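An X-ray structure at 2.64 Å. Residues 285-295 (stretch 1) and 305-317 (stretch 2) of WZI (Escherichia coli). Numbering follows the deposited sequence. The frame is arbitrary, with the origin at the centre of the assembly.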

# COMPACT_ATOMS: atom_id res chain seq x y z
N TRP A 285 3.32 25.23 -6.92
CA TRP A 285 2.09 24.64 -6.43
C TRP A 285 2.41 23.34 -5.74
O TRP A 285 3.13 22.52 -6.30
CB TRP A 285 1.10 24.39 -7.57
CG TRP A 285 0.56 25.64 -8.21
CD1 TRP A 285 0.66 26.96 -7.74
CD2 TRP A 285 -0.22 25.74 -9.45
NE1 TRP A 285 0.03 27.83 -8.60
CE2 TRP A 285 -0.52 27.16 -9.64
CE3 TRP A 285 -0.67 24.82 -10.39
CZ2 TRP A 285 -1.24 27.62 -10.72
CZ3 TRP A 285 -1.40 25.30 -11.48
CH2 TRP A 285 -1.68 26.67 -11.64
N PRO A 286 1.87 23.13 -4.53
CA PRO A 286 2.10 21.89 -3.82
C PRO A 286 1.08 20.85 -4.26
O PRO A 286 0.24 20.39 -3.48
CB PRO A 286 1.91 22.31 -2.37
CG PRO A 286 0.82 23.33 -2.44
CD PRO A 286 0.94 24.00 -3.79
N VAL A 287 1.16 20.52 -5.55
CA VAL A 287 0.21 19.69 -6.23
C VAL A 287 1.01 18.72 -7.07
O VAL A 287 2.08 19.07 -7.58
CB VAL A 287 -0.69 20.54 -7.16
CG1 VAL A 287 -1.58 19.65 -8.02
CG2 VAL A 287 -1.53 21.51 -6.34
N SER A 288 0.53 17.49 -7.20
CA SER A 288 1.16 16.52 -8.07
C SER A 288 0.10 15.75 -8.81
O SER A 288 -1.06 15.73 -8.40
CB SER A 288 2.01 15.53 -7.28
OG SER A 288 2.90 16.20 -6.41
N PHE A 289 0.49 15.12 -9.90
CA PHE A 289 -0.38 14.15 -10.53
C PHE A 289 0.41 12.89 -10.83
O PHE A 289 1.63 12.93 -11.06
CB PHE A 289 -1.10 14.73 -11.75
CG PHE A 289 -0.21 15.11 -12.90
CD1 PHE A 289 0.40 16.36 -12.96
CD2 PHE A 289 -0.02 14.23 -13.97
CE1 PHE A 289 1.20 16.72 -14.03
CE2 PHE A 289 0.78 14.58 -15.05
CZ PHE A 289 1.40 15.83 -15.09
N TYR A 290 -0.30 11.76 -10.79
CA TYR A 290 0.32 10.45 -10.92
C TYR A 290 -0.54 9.49 -11.74
O TYR A 290 -1.74 9.70 -11.92
CB TYR A 290 0.57 9.87 -9.53
CG TYR A 290 -0.66 9.86 -8.63
CD1 TYR A 290 -1.59 8.82 -8.71
CD2 TYR A 290 -0.87 10.87 -7.69
CE1 TYR A 290 -2.71 8.80 -7.90
CE2 TYR A 290 -1.99 10.85 -6.87
CZ TYR A 290 -2.91 9.81 -6.98
OH TYR A 290 -4.03 9.77 -6.18
N GLY A 291 0.10 8.43 -12.23
CA GLY A 291 -0.57 7.41 -13.05
C GLY A 291 0.13 6.06 -12.99
O GLY A 291 1.32 5.97 -12.71
N GLN A 292 -0.63 5.00 -13.27
CA GLN A 292 -0.09 3.65 -13.26
C GLN A 292 -0.80 2.82 -14.31
O GLN A 292 -2.03 2.88 -14.44
CB GLN A 292 -0.26 3.01 -11.87
CG GLN A 292 0.27 1.59 -11.76
CD GLN A 292 0.21 1.06 -10.33
OE1 GLN A 292 -0.85 1.03 -9.71
NE2 GLN A 292 1.37 0.64 -9.81
N MSE A 293 -0.03 2.04 -15.07
CA MSE A 293 -0.59 1.21 -16.13
C MSE A 293 0.00 -0.16 -16.06
O MSE A 293 1.12 -0.38 -16.49
CB MSE A 293 -0.29 1.85 -17.49
CG MSE A 293 -0.96 1.08 -18.63
SE MSE A 293 -0.20 1.65 -20.36
CE MSE A 293 -1.58 0.95 -21.58
N ILE A 294 -0.75 -1.11 -15.50
CA ILE A 294 -0.32 -2.50 -15.44
C ILE A 294 -1.10 -3.32 -16.44
O ILE A 294 -2.31 -3.16 -16.57
CB ILE A 294 -0.55 -3.10 -14.06
CG1 ILE A 294 0.21 -2.30 -13.00
CG2 ILE A 294 -0.10 -4.55 -14.04
CD1 ILE A 294 1.71 -2.41 -13.12
N GLY A 295 -0.39 -4.21 -17.14
CA GLY A 295 -1.00 -5.06 -18.17
C GLY A 295 -0.91 -6.54 -17.82
O GLY A 295 -0.03 -6.95 -17.07
N ALA A 305 -3.32 -5.70 -22.64
CA ALA A 305 -4.47 -6.06 -21.80
C ALA A 305 -4.43 -5.24 -20.50
O ALA A 305 -4.43 -5.79 -19.39
CB ALA A 305 -4.47 -7.55 -21.51
N ASN A 306 -4.41 -3.92 -20.68
CA ASN A 306 -3.98 -2.98 -19.65
C ASN A 306 -5.07 -2.46 -18.73
O ASN A 306 -6.14 -2.05 -19.17
CB ASN A 306 -3.27 -1.79 -20.29
CG ASN A 306 -1.91 -2.15 -20.82
OD1 ASN A 306 -1.01 -2.49 -20.06
ND2 ASN A 306 -1.74 -2.08 -22.13
N MSE A 307 -4.76 -2.46 -17.43
CA MSE A 307 -5.57 -1.78 -16.42
C MSE A 307 -4.96 -0.43 -16.18
O MSE A 307 -3.75 -0.28 -16.27
CB MSE A 307 -5.57 -2.60 -15.14
CG MSE A 307 -6.22 -3.95 -15.41
SE MSE A 307 -6.04 -5.10 -13.84
CE MSE A 307 -4.13 -5.55 -14.02
N PHE A 308 -5.81 0.54 -15.87
CA PHE A 308 -5.37 1.92 -15.74
C PHE A 308 -5.69 2.54 -14.39
O PHE A 308 -6.65 2.15 -13.71
CB PHE A 308 -6.01 2.76 -16.83
CG PHE A 308 -5.53 2.42 -18.20
CD1 PHE A 308 -6.15 1.42 -18.94
CD2 PHE A 308 -4.45 3.09 -18.76
CE1 PHE A 308 -5.71 1.10 -20.21
CE2 PHE A 308 -4.00 2.78 -20.03
CZ PHE A 308 -4.63 1.78 -20.76
N LEU A 309 -4.86 3.51 -14.02
CA LEU A 309 -5.03 4.26 -12.79
C LEU A 309 -4.38 5.63 -12.95
O LEU A 309 -3.28 5.74 -13.48
CB LEU A 309 -4.39 3.49 -11.64
CG LEU A 309 -4.24 4.20 -10.29
CD1 LEU A 309 -4.21 3.14 -9.20
CD2 LEU A 309 -3.01 5.12 -10.24
N GLY A 310 -5.08 6.66 -12.49
CA GLY A 310 -4.59 8.02 -12.54
C GLY A 310 -5.15 8.82 -11.38
O GLY A 310 -6.20 8.48 -10.83
N GLY A 311 -4.43 9.87 -11.00
CA GLY A 311 -4.88 10.76 -9.93
C GLY A 311 -4.14 12.08 -9.82
O GLY A 311 -3.10 12.31 -10.46
N ILE A 312 -4.68 12.96 -8.99
CA ILE A 312 -4.11 14.27 -8.76
C ILE A 312 -4.19 14.51 -7.26
O ILE A 312 -5.20 14.19 -6.64
CB ILE A 312 -4.88 15.34 -9.57
CG1 ILE A 312 -4.24 16.71 -9.42
CG2 ILE A 312 -6.34 15.39 -9.15
CD1 ILE A 312 -4.99 17.80 -10.14
N GLU A 313 -3.12 15.06 -6.68
CA GLU A 313 -3.06 15.29 -5.23
C GLU A 313 -2.54 16.68 -4.92
O GLU A 313 -1.75 17.25 -5.67
CB GLU A 313 -2.19 14.24 -4.53
CG GLU A 313 -0.83 14.01 -5.18
CD GLU A 313 0.06 13.07 -4.39
OE1 GLU A 313 0.27 13.31 -3.17
OE2 GLU A 313 0.57 12.09 -4.98
N GLY A 314 -3.00 17.23 -3.79
CA GLY A 314 -2.54 18.51 -3.29
C GLY A 314 -2.30 18.47 -1.79
O GLY A 314 -2.85 17.62 -1.09
N HIS A 315 -1.46 19.39 -1.32
CA HIS A 315 -1.01 19.40 0.07
C HIS A 315 -0.79 20.83 0.49
O HIS A 315 0.03 21.53 -0.09
CB HIS A 315 0.28 18.61 0.20
CG HIS A 315 0.17 17.19 -0.29
ND1 HIS A 315 -0.27 16.18 0.48
CD2 HIS A 315 0.46 16.62 -1.53
CE1 HIS A 315 -0.25 15.04 -0.21
NE2 HIS A 315 0.19 15.30 -1.45
N HIS A 316 -1.52 21.29 1.50
CA HIS A 316 -1.59 22.70 1.82
C HIS A 316 -1.43 22.92 3.30
O HIS A 316 -1.77 22.05 4.09
CB HIS A 316 -2.92 23.27 1.36
CG HIS A 316 -3.25 22.99 -0.09
ND1 HIS A 316 -2.65 23.63 -1.11
CD2 HIS A 316 -4.16 22.10 -0.66
CE1 HIS A 316 -3.15 23.18 -2.28
NE2 HIS A 316 -4.07 22.25 -2.00
N GLY A 317 -0.91 24.08 3.67
CA GLY A 317 -0.87 24.52 5.07
C GLY A 317 -1.98 25.53 5.29
O GLY A 317 -2.34 26.26 4.37

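The strand 287-295 pairs antiparallel with the strand running up to Gly317, their axes 4.5 Å apart at closest approach and their N-to-C directions 163° apart. Ser288, Tyr290, Gln292 and Ile294 each exchange two backbone hydrogen bonds with their partners. The ladder is tight at Ser288, where Ser288 N to Glu313 O and Glu313 N to Ser288 O are both 2.8 Å; two bonds are weak, from Leu309 N to Gln292 O (2.9 Å, 125°) and from Ile294 N to Met307 O (3.2 Å, 130°), although Met307 N to Ile294 O, at 2.7 Å, is the shortest of the ladder. Beyond the strand start, His315 N still reaches Pro286 O at 2.9 Å.

The most distinctive side-chain arrangement is at Tyr290. With chi1 at 53° (p) and chi2 at 83°, its ring swings across the neighbouring strand and lies over Gly311, whose CA sits 3.9 Å from the ring centroid and 25° off the normal, a CH-pi contact. The absence of a side chain at Gly311 makes this possible, since a CB there would fall 2.5 Å from Tyr290 CZ. Leu309 borders the ring at its edge, with Leu309 CD2 4.2 Å from Tyr290 CD1, and Glu313 approaches obliquely, with Glu313 OE2 3.3 Å from Tyr290 CD2. Glu313 also adopts p (49°), which brings its carboxylate nearer the first strand; its OE1 accepts a 2.6 Å hydrogen bond from His315 NE2, two residues along the same strand. Glu313 CG packs 3.8 Å from Ser288 CB.

On the same face, Gln292 is extended through chi1 and chi2 (both t), with its CB 3.8 Å from Leu309 CD2, while its amide is satisfied elsewhere in the structure. Ile294 (m, m) meets Met307 more loosely, Ile294 CG2 lying 4.2 Å from the selenomethionine CE.

The opposite face carries Val287, Phe289, Met293, Asn306, Phe308 and Ile312. Ile312 (t, t) places CG1 4.2 Å from Val287 CG1 and 4.4 Å from Phe289 CB; the Phe289 ring itself, in p, leads away from the second strand. Selenomethionine Met293 is fully extended (t, t, t), which carries its CE across to 3.3 Å from Phe308 CZ and 3.1 Å from Asn306 ND2. Met293 SE lies 5.0 Å from the centroid of the Phe308 ring, in an oblique approach. Gly291 and Gly310 pair between these two clusters and contribute no side chain to either. At Gly295, a CB would lie 2.5 Å from Asn306 OD1, so the asparagine side chain, in m, occupies space that the glycine leaves free.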